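Local coordinates for ABC transporter periplasmic peptide-binding protein (Pseudoalteromonas, PDB 4QFK) that probably binds dipeptides or similar short peptides in the periplasm and hands them to an ABC transporter for uptake into the cell, at residues T265-S270 against G506-A511; E285-L290 against P339-A344. All coordinates share one frame; numbering follows the deposited sequence.

Interaction 1: T265-S270 against G506-A511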
loop_
_atom_site.group_PDB
_atom_site.type_symbol
_atom_site.label_atom_id
_atom_site.label_comp_id
_atom_site.label_asym_id
_atom_site.label_seq_id
_atom_site.Cartn_x
_atom_site.Cartn_y
_atom_site.Cartn_z
ATOM N N THR A 265 9.630 -14.071 10.593
ATOM C CA THR A 265 10.538 -13.017 10.129
ATOM C C THR A 265 9.943 -11.973 9.206
ATOM O O THR A 265 9.392 -12.292 8.148
ATOM C CB THR A 265 11.808 -13.553 9.465
ATOM O OG1 THR A 265 12.577 -14.252 10.442
ATOM C CG2 THR A 265 12.641 -12.399 8.942
ATOM N N ALA A 266 10.139 -10.721 9.630
ATOM C CA ALA A 266 9.682 -9.506 8.966
ATOM C C ALA A 266 10.072 -9.429 7.495
ATOM O O ALA A 266 10.999 -8.695 7.146
ATOM C CB ALA A 266 10.259 -8.293 9.705
ATOM N N HIS A 267 9.363 -10.141 6.627
ATOM C CA HIS A 267 9.860 -10.312 5.270
ATOM C C HIS A 267 11.302 -10.832 5.346
ATOM O O HIS A 267 12.009 -10.678 6.365
ATOM C CB HIS A 267 9.852 -8.994 4.456
ATOM C CG HIS A 267 8.662 -8.117 4.707
ATOM N ND1 HIS A 267 7.458 -8.280 4.050
ATOM C CD2 HIS A 267 8.490 -7.064 5.545
ATOM C CE1 HIS A 267 6.595 -7.374 4.478
ATOM N NE2 HIS A 267 7.197 -6.623 5.386
ATOM N N PRO A 268 11.709 -11.538 4.302
ATOM C CA PRO A 268 13.075 -11.730 3.848
ATOM C C PRO A 268 13.034 -11.727 2.330
ATOM O O PRO A 268 11.948 -11.575 1.771
ATOM C CB PRO A 268 13.381 -13.138 4.349
ATOM C CG PRO A 268 11.986 -13.838 4.422
ATOM C CD PRO A 268 10.944 -12.777 4.135
ATOM N N SER A 269 14.178 -11.933 1.680
ATOM C CA SER A 269 14.256 -11.938 0.222
ATOM C C SER A 269 14.398 -13.356 -0.332
ATOM O O SER A 269 14.723 -14.291 0.402
ATOM C CB SER A 269 15.436 -11.085 -0.232
ATOM O OG SER A 269 16.644 -11.706 0.154
ATOM N N SER A 270 14.157 -13.507 -1.631
ATOM C CA SER A 270 14.137 -14.821 -2.278
ATOM C C SER A 270 15.392 -15.674 -2.007
ATOM O O SER A 270 15.305 -16.900 -1.908
ATOM C CB SER A 270 13.935 -14.662 -3.789
ATOM O OG SER A 270 13.776 -15.921 -4.421
ATOM N N GLY A 506 6.627 -6.943 -7.540
ATOM C CA GLY A 506 7.338 -7.256 -6.319
ATOM C C GLY A 506 6.541 -8.254 -5.507
ATOM O O GLY A 506 5.323 -8.129 -5.386
ATOM N N MET A 507 7.225 -9.269 -4.992
ATOM C CA MET A 507 6.620 -10.269 -4.132
ATOM C C MET A 507 6.964 -10.017 -2.667
ATOM O O MET A 507 7.933 -9.320 -2.350
ATOM C CB MET A 507 7.062 -11.671 -4.565
ATOM C CG MET A 507 6.757 -11.919 -6.031
ATOM S SD MET A 507 6.797 -13.634 -6.565
ATOM C CE MET A 507 8.394 -14.141 -5.897
ATOM N N ARG A 508 6.145 -10.555 -1.774
ATOM C CA ARG A 508 6.466 -10.513 -0.356
ATOM C C ARG A 508 6.688 -11.952 0.087
ATOM O O ARG A 508 6.048 -12.874 -0.422
ATOM C CB ARG A 508 5.370 -9.820 0.468
ATOM C CG ARG A 508 4.080 -9.546 -0.308
ATOM C CD ARG A 508 2.888 -9.229 0.608
ATOM N NE ARG A 508 3.197 -8.165 1.567
ATOM C CZ ARG A 508 2.316 -7.647 2.422
ATOM N NH1 ARG A 508 1.058 -8.095 2.457
ATOM N NH2 ARG A 508 2.696 -6.681 3.248
ATOM N N PHE A 509 7.642 -12.153 0.983
ATOM C CA PHE A 509 7.906 -13.487 1.491
ATOM C C PHE A 509 7.708 -13.427 2.983
ATOM O O PHE A 509 7.670 -12.348 3.549
ATOM C CB PHE A 509 9.339 -13.928 1.185
ATOM C CG PHE A 509 9.670 -13.984 -0.279
ATOM C CD1 PHE A 509 10.036 -12.845 -0.957
ATOM C CD2 PHE A 509 9.634 -15.184 -0.969
ATOM C CE1 PHE A 509 10.341 -12.890 -2.305
ATOM C CE2 PHE A 509 9.956 -15.241 -2.314
ATOM C CZ PHE A 509 10.308 -14.092 -2.983
ATOM N N GLN A 510 7.584 -14.586 3.616
ATOM C CA GLN A 510 7.515 -14.679 5.073
ATOM C C GLN A 510 8.027 -16.040 5.518
ATOM O O GLN A 510 7.625 -17.059 4.977
ATOM C CB GLN A 510 6.080 -14.490 5.569
ATOM C CG GLN A 510 5.897 -14.791 7.044
ATOM C CD GLN A 510 4.482 -14.494 7.540
ATOM O OE1 GLN A 510 3.639 -15.388 7.615
ATOM N NE2 GLN A 510 4.223 -13.242 7.880
ATOM N N ALA A 511 8.936 -16.062 6.483
ATOM C CA ALA A 511 9.385 -17.326 7.047
ATOM C C ALA A 511 8.929 -17.423 8.501
ATOM O O ALA A 511 8.910 -16.430 9.226
ATOM C CB ALA A 511 10.885 -17.436 6.944
#

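Interaction 2: E285-L290 against P339-A344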
loop_
_atom_site.group_PDB
_atom_site.type_symbol
_atom_site.label_atom_id
_atom_site.label_comp_id
_atom_site.label_asym_id
_atom_site.label_seq_id
_atom_site.Cartn_x
_atom_site.Cartn_y
_atom_site.Cartn_z
ATOM N N GLU A 285 6.679 -18.729 3.026
ATOM C CA GLU A 285 5.506 -18.277 2.294
ATOM C C GLU A 285 5.871 -17.211 1.254
ATOM O O GLU A 285 6.857 -16.486 1.395
ATOM C CB GLU A 285 4.460 -17.745 3.269
ATOM C CG GLU A 285 3.818 -18.838 4.110
ATOM C CD GLU A 285 3.149 -18.306 5.363
ATOM O OE1 GLU A 285 3.740 -17.435 6.027
ATOM O OE2 GLU A 285 2.036 -18.762 5.698
ATOM N N ARG A 286 5.064 -17.123 0.206
ATOM C CA ARG A 286 5.314 -16.157 -0.842
ATOM C C ARG A 286 4.014 -15.745 -1.526
ATOM O O ARG A 286 3.216 -16.591 -1.927
ATOM C CB ARG A 286 6.376 -16.688 -1.811
ATOM C CG ARG A 286 6.085 -16.504 -3.277
ATOM C CD ARG A 286 5.585 -17.819 -3.870
ATOM N NE ARG A 286 5.713 -17.855 -5.323
ATOM C CZ ARG A 286 6.853 -18.103 -5.951
ATOM N NH1 ARG A 286 7.952 -18.335 -5.249
ATOM N NH2 ARG A 286 6.895 -18.116 -7.273
ATOM N N GLU A 287 3.801 -14.432 -1.618
ATOM C CA GLU A 287 2.583 -13.863 -2.183
ATOM C C GLU A 287 2.874 -12.606 -2.976
ATOM O O GLU A 287 3.492 -11.670 -2.477
ATOM C CB GLU A 287 1.578 -13.540 -1.081
ATOM C CG GLU A 287 0.583 -14.632 -0.857
ATOM C CD GLU A 287 -0.366 -14.778 -2.026
ATOM O OE1 GLU A 287 0.081 -15.146 -3.143
ATOM O OE2 GLU A 287 -1.564 -14.500 -1.825
ATOM N N THR A 288 2.430 -12.576 -4.222
ATOM C CA THR A 288 2.650 -11.399 -5.047
ATOM C C THR A 288 1.859 -10.249 -4.428
ATOM O O THR A 288 0.646 -10.358 -4.226
ATOM C CB THR A 288 2.232 -11.655 -6.497
ATOM O OG1 THR A 288 0.807 -11.637 -6.582
ATOM C CG2 THR A 288 2.718 -13.023 -6.941
ATOM N N ASN A 289 2.546 -9.163 -4.087
ATOM C CA ASN A 289 1.895 -8.055 -3.403
ATOM C C ASN A 289 1.196 -7.201 -4.441
ATOM O O ASN A 289 1.635 -7.164 -5.589
ATOM C CB ASN A 289 2.919 -7.250 -2.605
ATOM C CG ASN A 289 2.341 -5.966 -2.019
ATOM O OD1 ASN A 289 2.740 -4.871 -2.407
ATOM N ND2 ASN A 289 1.432 -6.093 -1.062
ATOM N N LEU A 290 0.097 -6.559 -4.052
ATOM C CA LEU A 290 -0.637 -5.688 -4.943
ATOM C C LEU A 290 0.218 -4.469 -5.295
ATOM O O LEU A 290 0.181 -3.458 -4.592
ATOM C CB LEU A 290 -1.948 -5.223 -4.287
ATOM C CG LEU A 290 -2.984 -6.283 -3.928
ATOM C CD1 LEU A 290 -4.288 -5.628 -3.462
ATOM C CD2 LEU A 290 -3.241 -7.199 -5.130
ATOM N N PRO A 339 -1.504 -7.457 -10.846
ATOM C CA PRO A 339 -0.897 -8.697 -10.361
ATOM C C PRO A 339 -1.961 -9.796 -10.285
ATOM O O PRO A 339 -3.148 -9.489 -10.113
ATOM C CB PRO A 339 -0.449 -8.322 -8.946
ATOM C CG PRO A 339 -1.376 -7.288 -8.526
ATOM C CD PRO A 339 -1.664 -6.473 -9.766
ATOM N N PRO A 340 -1.556 -11.059 -10.442
ATOM C CA PRO A 340 -2.612 -12.074 -10.411
ATOM C C PRO A 340 -3.366 -12.120 -9.092
ATOM O O PRO A 340 -4.423 -12.732 -9.080
ATOM C CB PRO A 340 -1.861 -13.383 -10.662
ATOM C CG PRO A 340 -0.469 -12.976 -11.108
ATOM C CD PRO A 340 -0.386 -11.510 -11.207
ATOM N N THR A 341 -2.869 -11.476 -8.034
ATOM C CA THR A 341 -3.590 -11.468 -6.761
ATOM C C THR A 341 -4.684 -10.402 -6.707
ATOM O O THR A 341 -5.432 -10.333 -5.732
ATOM C CB THR A 341 -2.673 -11.211 -5.566
ATOM O OG1 THR A 341 -1.863 -10.067 -5.846
ATOM C CG2 THR A 341 -1.781 -12.414 -5.273
ATOM N N SER A 342 -4.761 -9.536 -7.707
ATOM C CA SER A 342 -5.931 -8.650 -7.781
ATOM C C SER A 342 -7.151 -9.450 -8.283
ATOM O O SER A 342 -7.060 -10.165 -9.284
ATOM C CB SER A 342 -5.664 -7.424 -8.660
ATOM O OG SER A 342 -6.828 -6.627 -8.799
ATOM N N TRP A 343 -8.278 -9.366 -7.576
ATOM C CA TRP A 343 -9.435 -10.153 -7.989
ATOM C C TRP A 343 -9.909 -9.797 -9.399
ATOM O O TRP A 343 -10.599 -10.591 -10.039
ATOM C CB TRP A 343 -10.584 -10.090 -6.969
ATOM C CG TRP A 343 -11.278 -8.747 -6.787
ATOM C CD1 TRP A 343 -11.202 -7.933 -5.695
ATOM C CD2 TRP A 343 -12.184 -8.108 -7.697
ATOM N NE1 TRP A 343 -11.990 -6.820 -5.872
ATOM C CE2 TRP A 343 -12.600 -6.900 -7.094
ATOM C CE3 TRP A 343 -12.685 -8.437 -8.961
ATOM C CZ2 TRP A 343 -13.487 -6.013 -7.722
ATOM C CZ3 TRP A 343 -13.570 -7.552 -9.584
ATOM C CH2 TRP A 343 -13.959 -6.357 -8.964
ATOM N N ALA A 344 -9.522 -8.624 -9.896
ATOM C CA ALA A 344 -9.931 -8.203 -11.243
ATOM C C ALA A 344 -8.951 -8.641 -12.330
ATOM O O ALA A 344 -9.180 -8.411 -13.510
ATOM C CB ALA A 344 -10.148 -6.690 -11.302
#

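Interaction 1: T265-S270 against G506-A511
Pro268 and Phe509 make the apolar centre of this contact, with Pro268 CD lying 3.6 Å from Phe509 CB. Phe509 CG stands anti to its own carbonyl carbon (chi1 -61°), which turns the ring away from Ala511, so that one ring face meets the backbone of Ser269 and Ser270. Ser270 N lies 3.9 Å above that face, offset toward the rim, while Ser270 CB comes to 3.8 Å from Phe509 CZ. A small side chain here probably lets the backbone approach the aromatic face. Leu273 of helix 270-274 touches both the proline and the phenylalanine, and Ile254 of helix 250-258 adds to the packing on Pro268.

Backbone polarity is handled separately. Thr265 N donates to Ala511 O at 2.8 Å, with an N-H...O angle of 152°. Beyond that point the loop joining strand 264-265 to helix 270-274 lies against strand 500-513 of the mixed sheet, and Phe509 O receives a CA-H...O contact instead: His267 CA sits 3.5 Å away, with a nearly straight angle of 172° at the hydrogen. Pro268 CD approaches the same oxygen at 3.4 Å.

The ionisable side chains meet only loosely. Arg508 NH2 lies near the plane of the His267 imidazole, at its edge, 4.1 Å from CE1. Each has polar partners elsewhere, His267 NE2 at Asp54 and the Arg508 guanidinium at the carbonyls of Gly522 and Gly525. Asp54 could favour a protonated imidazole and the arginine oppose it. Apolar packing, one backbone bond and the CA-H...O contact hold the segments together, without a salt bridge between them.

Interaction 2: E285-L290 against P339-A344
Thr341 meets Thr288 where segment 285-290 passes from regular strand into a break in strand 282-297, its hydroxyl OG1 donating a hydrogen bond to Thr288 O at 3.0 Å. The donor approaches from above the carbonyl plane, 43° out of it, rather than along a lone pair. With OG1 lying between the backbone N and the carbonyl carbon (chi1 49°), the hydroxyl faces the strand, while the methyl CG2 passes alongside the Thr288 side chain, which runs in the opposite direction. The modelled 3.0 Å between Thr341 CG2 and Thr288 OG1 is too short for comfort, and that detail is doubtful.

The compact part lies around Leu290. Its CD2 methyl reaches the loop between helices 319-327 and 356-365, 3.3 Å from Thr341 OG1 and 3.9 Å from Pro339 CG, and also approaches Ser342 N. That amide is already engaged, bonded to Pro339 O at 2.9 Å to close the type I turn from Pro339 to Ser342. Pro339 opens the turn and lends its ring to Leu290, while Pro340 at the first corner has the fixed phi (-61°) that position wants. His505 of strand 500-513 also touches Pro339.

Toward the more accessible side the contact thins out. Glu287 bends at chi2 and brings OE1 no nearer than 3.9 Å to Thr341 CG2, a methyl that can give the Glu287 carboxylate no hydrogen bond. Such a charged group suits a partly exposed position.

With an alanine here in place of Thr341, the carbonyl of Thr288 would probably lose this donor and a gap would open beside the Leu290 methyl. A single hydroxyl bond and a buried leucine-proline contact thus hold the turn to strand 282-297 at its break, with the nearby carboxylate adding little.

How the interactions relate
Both contacts are partly buried and belong to the same mixed sheet, where strands 500-513 and 282-297 run antiparallel as neighbours. They are joined directly: Gln510 O lies 2.7 Å from Glu285 N and Arg508 N 3.0 Å from Glu287 O, both probable hydrogen bonds. Interaction 1 works from the far edge of strand 500-513, where aromatic and proline packing meets a chain leaving the sheet. Interaction 2 lies where segment 285-290 enters a break in strand 282-297, and relies on a threonine hydroxyl and a leucine methyl against a turn. Along the chain it is nested within the loop that interaction 1 closes. The long paired strands are consistent with the interlobe connections of periplasmic binding proteins.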